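Local structure of soluble epoxide hydrolase (Bacillus megaterium, 4INZ) at residues V91-I96 with Y125-Y130; L40-H45 with R97-G102; I119-A124 with L134-G139; H45-F50 with L214-Y219. The protein is a soluble epoxide hydrolase, an enzyme of the alpha/beta hydrolase fold. The protein carries 1 engineered substitution. All coordinates share one frame; numbering follows the deposited sequence. Where two conformers were deposited one is given.

Interaction 1. Residues V91-I96 with Y125-Y130; sequences VLVEDI and YRYPEY
The contact of V93 with Y127 and R126 is a small, partly buried helix-to-turn packing on the flank of the alpha/beta hydrolase fold, where helix 89-102 meets the end of helix 115-126. No hydrogen bond crosses it. The closest meeting is apolar: V93 CG1 comes up to the edge of the Y127 ring, near its plane, 3.8 Å from CE2. A valine suits this place because each of its two branches can serve a different neighbour. With CG1 anti to the backbone N (chi1 165°), that methyl faces the tyrosine, while CG2 lies obliquely against the guanidinium of R126, 4.2 Å from NH1. The charged end of R126 is held by other groups, since NH1 forms a salt bridge with D90 and NH2 donates to the carbonyl of P238; these partners probably hold the guanidinium in place beside the valine methyl. E94 OE1 stands 4.3 Å from the Y127 hydroxyl and makes no bond to it, and the carboxylate is engaged by R97 and Q98 of its own helix. Y127 is the first residue to leave the helical conformation, its psi having swung to 57°. P128, which has no amide hydrogen to give a continuing helix, fits just after this break, and Y130 N closes the turn on Y127 O at 2.8 Å. Around the contact, V93 also rests on T122 and F123 of helix 115-126, the rings of Y127 and F123 meet, and the backbone of Y130 pairs with C108 at the start of strand 108-112.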
# COMPACT_ATOMS: atom_id res chain seq x y z
N VAL A 91 -15.28 1.55 -1.47
CA VAL A 91 -15.19 0.71 -2.66
C VAL A 91 -13.93 -0.14 -2.60
O VAL A 91 -13.97 -1.35 -2.83
CB VAL A 91 -15.18 1.54 -3.95
CG1 VAL A 91 -15.07 0.63 -5.17
CG2 VAL A 91 -16.45 2.39 -4.03
N LEU A 92 -12.81 0.51 -2.29
CA LEU A 92 -11.53 -0.17 -2.20
C LEU A 92 -11.53 -1.26 -1.12
O LEU A 92 -10.97 -2.33 -1.31
CB LEU A 92 -10.43 0.85 -1.90
CG LEU A 92 -10.28 1.94 -2.97
CD1 LEU A 92 -9.46 3.10 -2.45
CD2 LEU A 92 -9.68 1.37 -4.25
N VAL A 93 -12.17 -0.96 0.01
CA VAL A 93 -12.27 -1.93 1.10
C VAL A 93 -13.09 -3.15 0.69
O VAL A 93 -12.76 -4.28 1.05
CB VAL A 93 -12.86 -1.28 2.39
CG1 VAL A 93 -13.30 -2.35 3.39
CG2 VAL A 93 -11.84 -0.34 3.03
N GLU A 94 -14.17 -2.92 -0.06
CA GLU A 94 -15.00 -4.02 -0.54
C GLU A 94 -14.24 -4.87 -1.57
O GLU A 94 -14.42 -6.09 -1.62
CB GLU A 94 -16.32 -3.50 -1.12
CG GLU A 94 -17.19 -4.58 -1.75
CD GLU A 94 -17.87 -5.49 -0.72
OE1 GLU A 94 -17.66 -5.31 0.50
OE2 GLU A 94 -18.64 -6.38 -1.14
N ASP A 95 -13.40 -4.23 -2.38
CA ASP A 95 -12.55 -4.98 -3.29
C ASP A 95 -11.80 -6.03 -2.50
O ASP A 95 -11.76 -7.20 -2.88
CB ASP A 95 -11.53 -4.07 -3.99
CG ASP A 95 -12.12 -3.30 -5.15
OD1 ASP A 95 -13.30 -3.53 -5.50
OD2 ASP A 95 -11.38 -2.46 -5.73
N ILE A 96 -11.18 -5.61 -1.40
CA ILE A 96 -10.32 -6.49 -0.63
C ILE A 96 -11.14 -7.61 -0.01
O ILE A 96 -10.72 -8.77 -0.01
CB ILE A 96 -9.53 -5.73 0.45
CG1 ILE A 96 -8.73 -4.59 -0.18
CG2 ILE A 96 -8.61 -6.68 1.21
CD1 ILE A 96 -7.83 -5.03 -1.34
N TYR A 125 -9.36 -2.91 10.48
CA TYR A 125 -10.18 -2.33 11.54
C TYR A 125 -11.65 -2.70 11.36
O TYR A 125 -12.35 -3.00 12.34
CB TYR A 125 -10.02 -0.81 11.57
CG TYR A 125 -8.95 -0.31 12.52
CD1 TYR A 125 -9.26 0.01 13.84
CD2 TYR A 125 -7.64 -0.14 12.09
CE1 TYR A 125 -8.29 0.48 14.71
CE2 TYR A 125 -6.66 0.32 12.96
CZ TYR A 125 -6.99 0.63 14.27
OH TYR A 125 -6.02 1.09 15.13
N ARG A 126 -12.13 -2.68 10.12
CA ARG A 126 -13.54 -2.93 9.85
C ARG A 126 -13.86 -4.42 9.78
O ARG A 126 -14.94 -4.85 10.17
CB ARG A 126 -13.97 -2.24 8.56
CG ARG A 126 -13.86 -0.72 8.59
CD ARG A 126 -14.40 -0.11 7.31
NE ARG A 126 -14.32 1.35 7.32
CZ ARG A 126 -14.59 2.13 6.28
NH1 ARG A 126 -14.97 1.59 5.12
NH2 ARG A 126 -14.49 3.45 6.38
N TYR A 127 -12.90 -5.20 9.29
CA TYR A 127 -13.11 -6.64 9.12
C TYR A 127 -11.97 -7.44 9.76
O TYR A 127 -11.32 -8.23 9.09
CB TYR A 127 -13.19 -7.00 7.64
CG TYR A 127 -14.38 -6.43 6.89
CD1 TYR A 127 -15.57 -7.13 6.82
CD2 TYR A 127 -14.29 -5.21 6.24
CE1 TYR A 127 -16.66 -6.62 6.13
CE2 TYR A 127 -15.37 -4.69 5.54
CZ TYR A 127 -16.56 -5.40 5.50
OH TYR A 127 -17.64 -4.90 4.81
N PRO A 128 -11.75 -7.24 11.07
CA PRO A 128 -10.62 -7.91 11.72
C PRO A 128 -10.69 -9.43 11.62
O PRO A 128 -9.66 -10.09 11.72
CB PRO A 128 -10.74 -7.46 13.18
CG PRO A 128 -12.17 -7.03 13.33
CD PRO A 128 -12.54 -6.44 12.02
N GLU A 129 -11.89 -9.97 11.41
CA GLU A 129 -12.04 -11.42 11.31
C GLU A 129 -11.49 -11.96 9.99
O GLU A 129 -11.29 -13.17 9.83
CB GLU A 129 -13.51 -11.83 11.51
CG GLU A 129 -14.45 -11.49 10.36
CD GLU A 129 -14.98 -10.06 10.41
OE1 GLU A 129 -14.57 -9.29 11.30
OE2 GLU A 129 -15.82 -9.72 9.55
N TYR A 130 -11.24 -11.07 9.03
CA TYR A 130 -10.69 -11.47 7.74
C TYR A 130 -9.16 -11.42 7.77
O TYR A 130 -8.51 -11.86 6.82
CB TYR A 130 -11.18 -10.54 6.64
CG TYR A 130 -12.55 -10.85 6.08
CD1 TYR A 130 -12.70 -11.45 4.83
CD2 TYR A 130 -13.70 -10.51 6.78
CE1 TYR A 130 -13.96 -11.72 4.30
CE2 TYR A 130 -14.96 -10.77 6.26
CZ TYR A 130 -15.08 -11.38 5.02
OH TYR A 130 -16.34 -11.64 4.51

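Interaction 2. Residues L40-H45 with R97-G102; sequences LMLFLH and RQVIEG
L42 turns its CG anti to the backbone N (chi1 177°), which stretches the side chain from the strand toward the helix, while I100 sets CG1 anti to its carbonyl carbon (chi1 -64°) and presents it to the leucine. The result is the nearest approach of the contact, L42 CD2 to I100 CG1 at 3.8 Å. The other methyl of the same leucine, CD1, lies 4.2 Å from V99 CG1, and the forked end thus reaches two successive residues of the helix. Two residues earlier on the strand, on the same face, L40 adopts nearly the same rotamer and brings CD2 to 4.3 Å from I100 CG2. Here the topology of the alpha/beta hydrolase sheet is at work: helix 89-102 connects strands 66-70 and 108-112, between which strand 40-44 lies, and so the crossover passes over this strand, at 148° between the segment directions. Branched aliphatic residues suit such a buried layer, filling it without polar groups that would need partners. V99 also touches L70, and I100 touches C108, in the flanking strands. On the helix flank turned from the strand, R97 NH1 and E101 OE2 form a salt bridge at 3.4 Å, and E101 OE2 also bonds the Y130 hydroxyl.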
# COMPACT_ATOMS: atom_id res chain seq x y z
N LEU A 40 -3.59 -17.97 2.85
CA LEU A 40 -3.44 -16.82 1.96
C LEU A 40 -2.60 -15.72 2.58
O LEU A 40 -2.87 -15.27 3.70
CB LEU A 40 -4.82 -16.26 1.59
CG LEU A 40 -4.87 -15.03 0.70
CD1 LEU A 40 -4.26 -15.33 -0.68
CD2 LEU A 40 -6.32 -14.55 0.56
N MET A 41 -1.57 -15.30 1.85
CA MET A 41 -0.83 -14.09 2.16
C MET A 41 -1.10 -13.12 1.02
O MET A 41 -0.62 -13.31 -0.11
CB MET A 41 0.67 -14.38 2.31
CG MET A 41 1.48 -13.17 2.77
SD MET A 41 3.22 -13.57 3.00
CE MET A 41 3.14 -14.51 4.54
N LEU A 42 -1.90 -12.09 1.30
CA LEU A 42 -2.35 -11.15 0.29
C LEU A 42 -1.60 -9.83 0.43
O LEU A 42 -1.60 -9.23 1.50
CB LEU A 42 -3.85 -10.92 0.46
CG LEU A 42 -4.53 -9.91 -0.47
CD1 LEU A 42 -4.41 -10.36 -1.92
CD2 LEU A 42 -6.00 -9.74 -0.08
N PHE A 43 -0.96 -9.40 -0.66
CA PHE A 43 -0.11 -8.21 -0.67
C PHE A 43 -0.80 -7.07 -1.41
O PHE A 43 -1.28 -7.26 -2.54
CB PHE A 43 1.21 -8.48 -1.40
CG PHE A 43 2.06 -9.56 -0.80
CD1 PHE A 43 1.83 -10.90 -1.10
CD2 PHE A 43 3.14 -9.23 0.02
CE1 PHE A 43 2.62 -11.90 -0.56
CE2 PHE A 43 3.95 -10.23 0.57
CZ PHE A 43 3.69 -11.56 0.28
N LEU A 44 -0.81 -5.89 -0.80
CA LEU A 44 -1.41 -4.69 -1.40
C LEU A 44 -0.37 -3.58 -1.54
O LEU A 44 0.12 -3.05 -0.53
CB LEU A 44 -2.55 -4.17 -0.52
CG LEU A 44 -3.64 -5.15 -0.10
CD1 LEU A 44 -4.72 -4.40 0.67
CD2 LEU A 44 -4.24 -5.85 -1.32
N HIS A 45 -0.06 -3.24 -2.79
CA HIS A 45 0.87 -2.17 -3.11
C HIS A 45 0.21 -0.81 -2.97
O HIS A 45 -0.97 -0.70 -2.63
CB HIS A 45 1.33 -2.32 -4.56
CG HIS A 45 0.25 -2.04 -5.55
ND1 HIS A 45 -0.03 -0.77 -6.00
CD2 HIS A 45 -0.66 -2.85 -6.13
CE1 HIS A 45 -1.05 -0.81 -6.84
NE2 HIS A 45 -1.46 -2.07 -6.93
N ARG A 97 -12.32 -7.28 0.50
CA ARG A 97 -13.18 -8.29 1.10
C ARG A 97 -13.53 -9.38 0.09
O ARG A 97 -13.45 -10.57 0.39
CB ARG A 97 -14.46 -7.66 1.65
CG ARG A 97 -15.18 -8.54 2.64
CD ARG A 97 -16.58 -8.01 2.93
NE ARG A 97 -17.43 -8.03 1.74
CZ ARG A 97 -18.05 -9.11 1.28
NH1 ARG A 97 -17.92 -10.27 1.91
NH2 ARG A 97 -18.79 -9.03 0.19
N GLN A 98 -13.92 -8.97 -1.12
CA GLN A 98 -14.35 -9.92 -2.14
C GLN A 98 -13.18 -10.71 -2.73
O GLN A 98 -13.35 -11.85 -3.15
CB GLN A 98 -15.14 -9.21 -3.26
CG GLN A 98 -16.47 -8.62 -2.83
CD GLN A 98 -17.38 -8.31 -4.01
OE1 GLN A 98 -17.23 -8.88 -5.09
NE2 GLN A 98 -18.33 -7.41 -3.81
N VAL A 99 -12.00 -10.11 -2.77
CA VAL A 99 -10.83 -10.82 -3.26
C VAL A 99 -10.49 -12.01 -2.35
O VAL A 99 -10.24 -13.12 -2.83
CB VAL A 99 -9.61 -9.90 -3.38
CG1 VAL A 99 -8.33 -10.72 -3.50
CG2 VAL A 99 -9.79 -8.96 -4.57
N ILE A 100 -10.51 -11.77 -1.05
CA ILE A 100 -10.22 -12.83 -0.08
C ILE A 100 -11.21 -13.98 -0.21
O ILE A 100 -10.83 -15.15 -0.26
CB ILE A 100 -10.21 -12.27 1.37
CG1 ILE A 100 -9.08 -11.26 1.53
CG2 ILE A 100 -10.07 -13.40 2.38
CD1 ILE A 100 -9.11 -10.49 2.84
N GLU A 101 -12.49 -13.64 -0.30
CA GLU A 101 -13.52 -14.65 -0.46
C GLU A 101 -13.48 -15.28 -1.85
O GLU A 101 -13.69 -16.49 -2.00
CB GLU A 101 -14.90 -14.07 -0.20
CG GLU A 101 -15.13 -13.67 1.24
CD GLU A 101 -16.60 -13.54 1.57
OE1 GLU A 101 -17.42 -13.60 0.64
OE2 GLU A 101 -16.92 -13.37 2.77
N GLY A 102 -13.20 -14.46 -2.86
CA GLY A 102 -13.16 -14.94 -4.23
C GLY A 102 -12.08 -15.99 -4.43
O GLY A 102 -12.24 -16.93 -5.22

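Interaction 3. Residues I119-A124 with L134-G139; sequences IGWTFA and LIAFNG
W121 lies across L134 and A136 inside a beta-alpha-beta unit of the alpha/beta hydrolase fold, in which helix 115-126 joins strand 108-112 to its parallel neighbour 131-137. The helix and strand segments run nearly antiparallel, with axes 9.9 Å apart. Packing is tightest over the six-membered ring of the tryptophan. L134 extends CG anti to its backbone N (chi1 176°), which lifts CD2 onto one face of that ring in a CH-pi contact, 3.7 Å from the centroid and 19° off the ring normal. A broad, flat indole can take a methyl so squarely, and a leucine is long enough to supply it from the strand. Beside it, the short A136 brings CB obliquely to 3.8 Å from W121 CZ2; a methyl is all the side chain needed where the ring already comes so near. One turn further on, the fit loosens: A124 CB stands 4.4 Å from L134 CD2. G120 has no side chain on the face turned to the strand. The indole is also lined by V248 and I250 of the adjoining strand and meets H141 edge-to-face. The contrast comes at its polar end, where a water takes the place of direct contact. This water lies at the ring's edge, in its plane, and satisfies the one hydrogen-bonding group of an otherwise apolar side chain: it accepts from W121 NE1 at 2.9 Å. It then passes its own hydrogens to the strand side, to F137 O at 2.9 Å and, more weakly, to G139 O at 3.0 Å.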
# COMPACT_ATOMS: atom_id res chain seq x y z
N ILE A 119 -5.58 1.49 2.78
CA ILE A 119 -6.72 0.60 2.55
C ILE A 119 -6.70 -0.56 3.54
O ILE A 119 -7.72 -0.87 4.17
CB ILE A 119 -6.71 0.06 1.11
CG1 ILE A 119 -6.83 1.21 0.10
CG2 ILE A 119 -7.84 -0.96 0.91
CD1 ILE A 119 -6.40 0.85 -1.32
N GLY A 120 -5.54 -1.18 3.69
CA GLY A 120 -5.40 -2.38 4.50
C GLY A 120 -5.63 -2.17 5.99
O GLY A 120 -6.25 -3.01 6.63
N TRP A 121 -5.11 -1.07 6.54
CA TRP A 121 -5.38 -0.74 7.94
C TRP A 121 -6.88 -0.60 8.12
O TRP A 121 -7.47 -1.16 9.05
CB TRP A 121 -4.71 0.57 8.35
CG TRP A 121 -3.23 0.50 8.75
CD1 TRP A 121 -2.17 1.01 8.06
CD2 TRP A 121 -2.68 -0.07 9.95
NE1 TRP A 121 -1.00 0.77 8.74
CE2 TRP A 121 -1.29 0.11 9.91
CE3 TRP A 121 -3.24 -0.73 11.06
CZ2 TRP A 121 -0.44 -0.33 10.92
CZ3 TRP A 121 -2.40 -1.18 12.07
CH2 TRP A 121 -1.01 -0.97 11.99
N THR A 122 -7.50 0.16 7.22
CA THR A 122 -8.94 0.40 7.28
C THR A 122 -9.71 -0.92 7.21
O THR A 122 -10.65 -1.15 7.97
CB THR A 122 -9.40 1.36 6.17
OG1 THR A 122 -8.69 2.60 6.30
CG2 THR A 122 -10.89 1.63 6.27
N PHE A 123 -9.29 -1.79 6.30
CA PHE A 123 -9.92 -3.10 6.15
C PHE A 123 -9.77 -3.95 7.42
O PHE A 123 -10.72 -4.60 7.85
CB PHE A 123 -9.34 -3.86 4.95
CG PHE A 123 -9.91 -5.23 4.79
CD1 PHE A 123 -11.13 -5.42 4.16
CD2 PHE A 123 -9.24 -6.34 5.29
CE1 PHE A 123 -11.67 -6.68 4.02
CE2 PHE A 123 -9.77 -7.61 5.14
CZ PHE A 123 -10.99 -7.78 4.51
N ALA A 124 -8.58 -3.94 8.01
CA ALA A 124 -8.33 -4.72 9.22
C ALA A 124 -9.19 -4.23 10.38
O ALA A 124 -9.68 -5.02 11.18
CB ALA A 124 -6.84 -4.68 9.60
N LEU A 134 -1.43 -8.82 10.40
CA LEU A 134 -1.19 -7.70 9.50
C LEU A 134 0.29 -7.33 9.50
O LEU A 134 0.89 -7.17 10.56
CB LEU A 134 -2.02 -6.49 9.93
CG LEU A 134 -1.80 -5.20 9.14
CD1 LEU A 134 -2.32 -5.37 7.72
CD2 LEU A 134 -2.47 -4.01 9.84
N ILE A 135 0.87 -7.21 8.30
CA ILE A 135 2.23 -6.73 8.16
C ILE A 135 2.18 -5.44 7.36
O ILE A 135 1.79 -5.45 6.19
CB ILE A 135 3.12 -7.76 7.44
CG1 ILE A 135 3.11 -9.09 8.20
CG2 ILE A 135 4.55 -7.21 7.29
CD1 ILE A 135 3.95 -10.18 7.54
N ALA A 136 2.54 -4.34 8.00
CA ALA A 136 2.42 -3.03 7.37
C ALA A 136 3.78 -2.38 7.17
O ALA A 136 4.58 -2.28 8.10
CB ALA A 136 1.55 -2.12 8.22
N PHE A 137 4.04 -1.94 5.93
CA PHE A 137 5.23 -1.16 5.60
C PHE A 137 4.89 0.34 5.60
O PHE A 137 3.78 0.72 5.97
CB PHE A 137 5.78 -1.59 4.22
CG PHE A 137 6.32 -3.00 4.21
CD1 PHE A 137 7.68 -3.24 4.32
CD2 PHE A 137 5.45 -4.08 4.09
CE1 PHE A 137 8.18 -4.54 4.32
CE2 PHE A 137 5.94 -5.39 4.10
CZ PHE A 137 7.30 -5.62 4.20
N ASN A 138 5.84 1.18 5.20
CA ASN A 138 5.62 2.63 5.18
C ASN A 138 4.27 3.01 4.61
O ASN A 138 3.93 2.61 3.50
CB ASN A 138 6.73 3.33 4.39
CG ASN A 138 8.06 3.24 5.07
OD1 ASN A 138 8.67 4.25 5.43
ND2 ASN A 138 8.52 2.01 5.29
N GLY A 139 3.50 3.80 5.36
CA GLY A 139 2.17 4.21 4.94
C GLY A 139 1.41 4.66 6.17
O GLY A 139 1.91 4.54 7.29
O HOH W 1 1.54 1.59 7.64

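Interaction 4. Residues H45-F50 with L214-Y219; sequences HGFPDF and LSMLSY
M216 carries this contact from helix 213-220, pressing on F47 and P48. Along 214-219, L214 comes first; its carbonyl O receives both the backbone N and the OG of S218, the hydroxyl at 2.8 Å; a serine can fold back on its own helix in this way. The hydroxyls of S215 and Y87 are hydrogen-bonded. M216 then sets CB in the plane of the F47 ring, at its edge, 3.9 Å from CE1. Its chain bends at chi3 (71°), and in the conformer given CE comes to 3.7 Å from P48 CB; a second conformer was deposited, so this touch is tentative. A flexible methionine suits a surface made of two differently shaped rings. Y219 hydrogen-bonds R73 O and meets W115 edge-to-face. Across from the helix, a cis peptide bond precedes P48 and its CB sits over the centre of the F47 ring face, 3.6 Å above the plane. G46 O accepts from H45 ND1 and D49 N, which approach from opposite faces of its carbonyl plane, and F47 N donates to D114. This His-Gly-Phe-Pro turn is the HGXP motif of epoxide hydrolases, which in relatives helps to form the oxyanion hole.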
# COMPACT_ATOMS: atom_id res chain seq x y z
N HIS A 45 -0.06 -3.24 -2.79
CA HIS A 45 0.87 -2.17 -3.11
C HIS A 45 0.21 -0.81 -2.97
O HIS A 45 -0.97 -0.70 -2.63
CB HIS A 45 1.33 -2.32 -4.56
CG HIS A 45 0.25 -2.04 -5.55
ND1 HIS A 45 -0.03 -0.77 -6.00
CD2 HIS A 45 -0.66 -2.85 -6.13
CE1 HIS A 45 -1.05 -0.81 -6.84
NE2 HIS A 45 -1.46 -2.07 -6.93
N GLY A 46 1.00 0.24 -3.24
CA GLY A 46 0.49 1.60 -3.26
C GLY A 46 0.97 2.34 -4.49
O GLY A 46 1.27 1.74 -5.52
N PHE A 47 1.07 3.66 -4.39
CA PHE A 47 1.36 4.52 -5.54
C PHE A 47 2.85 4.82 -5.67
O PHE A 47 3.50 5.16 -4.68
CB PHE A 47 0.62 5.85 -5.37
CG PHE A 47 0.95 6.86 -6.43
CD1 PHE A 47 0.21 6.91 -7.61
CD2 PHE A 47 2.00 7.75 -6.26
CE1 PHE A 47 0.51 7.83 -8.59
CE2 PHE A 47 2.31 8.68 -7.24
CZ PHE A 47 1.56 8.72 -8.41
N PRO A 48 3.40 4.74 -6.90
CA PRO A 48 2.79 4.34 -8.17
C PRO A 48 3.28 2.97 -8.58
O PRO A 48 3.63 2.76 -9.75
CB PRO A 48 3.39 5.37 -9.13
CG PRO A 48 4.81 5.49 -8.63
CD PRO A 48 4.74 5.30 -7.11
N ASP A 49 3.30 2.04 -7.64
CA ASP A 49 3.80 0.70 -7.91
C ASP A 49 2.67 -0.22 -8.38
O ASP A 49 1.69 0.24 -8.95
CB ASP A 49 4.46 0.14 -6.66
CG ASP A 49 5.45 1.11 -6.06
OD1 ASP A 49 6.47 1.39 -6.71
OD2 ASP A 49 5.20 1.62 -4.94
N PHE A 50 2.84 -1.51 -8.16
CA PHE A 50 1.86 -2.51 -8.53
C PHE A 50 2.32 -3.85 -7.97
O PHE A 50 3.25 -3.88 -7.17
CB PHE A 50 1.64 -2.57 -10.06
CG PHE A 50 2.85 -3.02 -10.85
CD1 PHE A 50 4.03 -2.28 -10.85
CD2 PHE A 50 2.78 -4.14 -11.66
CE1 PHE A 50 5.13 -2.69 -11.60
CE2 PHE A 50 3.87 -4.56 -12.43
CZ PHE A 50 5.05 -3.83 -12.40
N LEU A 214 -4.73 8.61 -14.47
CA LEU A 214 -5.94 9.27 -13.98
C LEU A 214 -6.53 8.49 -12.81
O LEU A 214 -6.84 9.06 -11.76
CB LEU A 214 -6.96 9.44 -15.10
CG LEU A 214 -8.31 10.04 -14.69
CD1 LEU A 214 -8.12 11.39 -14.01
CD2 LEU A 214 -9.23 10.17 -15.89
N SER A 215 -6.68 7.19 -12.99
CA SER A 215 -7.19 6.32 -11.93
C SER A 215 -6.32 6.40 -10.68
O SER A 215 -6.83 6.50 -9.57
CB SER A 215 -7.22 4.87 -12.41
OG SER A 215 -8.15 4.70 -13.46
N MET A 216 -5.00 6.33 -10.87
CA MET A 216 -4.09 6.36 -9.74
C MET A 216 -4.28 7.66 -8.94
O MET A 216 -4.38 7.62 -7.71
CB MET A 216 -2.65 6.15 -10.22
CG MET A 216 -2.48 4.83 -10.97
SD MET A 216 -1.09 4.69 -12.13
CE MET A 216 0.29 4.62 -10.99
N LEU A 217 -4.33 8.79 -9.63
CA LEU A 217 -4.51 10.09 -8.97
C LEU A 217 -5.89 10.22 -8.33
O LEU A 217 -6.05 10.94 -7.33
CB LEU A 217 -4.27 11.24 -9.96
CG LEU A 217 -2.82 11.32 -10.47
CD1 LEU A 217 -2.66 12.31 -11.62
CD2 LEU A 217 -1.87 11.68 -9.31
N SER A 218 -6.87 9.53 -8.89
CA SER A 218 -8.24 9.59 -8.38
C SER A 218 -8.35 9.18 -6.92
O SER A 218 -9.16 9.72 -6.17
CB SER A 218 -9.19 8.76 -9.26
OG SER A 218 -9.34 9.33 -10.54
N TYR A 219 -7.54 8.21 -6.51
CA TYR A 219 -7.46 7.82 -5.10
C TYR A 219 -7.24 9.05 -4.22
O TYR A 219 -7.93 9.24 -3.22
CB TYR A 219 -6.28 6.88 -4.87
CG TYR A 219 -6.47 5.45 -5.32
CD1 TYR A 219 -6.52 5.12 -6.67
CD2 TYR A 219 -6.54 4.43 -4.38
CE1 TYR A 219 -6.65 3.80 -7.06
CE2 TYR A 219 -6.67 3.11 -4.77
CZ TYR A 219 -6.73 2.81 -6.10
OH TYR A 219 -6.87 1.49 -6.48

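Interactions 2, 3 and 4 are buried, whereas interaction 1 lies toward the surface, where charged side chains border its apolar centre. Helix 89-102 serves interactions 1 and 2, and helix 115-126 serves 1 and 3, so that interaction 1 ties together two helices that interactions 2 and 3 each fasten to the same sheet. F123 of helix 115-126 adds to this by touching I100 of helix 89-102. Chemistry follows place: purely aliphatic against strand 40-44, methyl-on-indole with a bridging water near strand 131-137, and methionine against a phenylalanine edge and, tentatively, a proline in interaction 4. That contact stands apart, its loop segment beginning at H45, where 40-45 ends; Y219 touches L92 and I119.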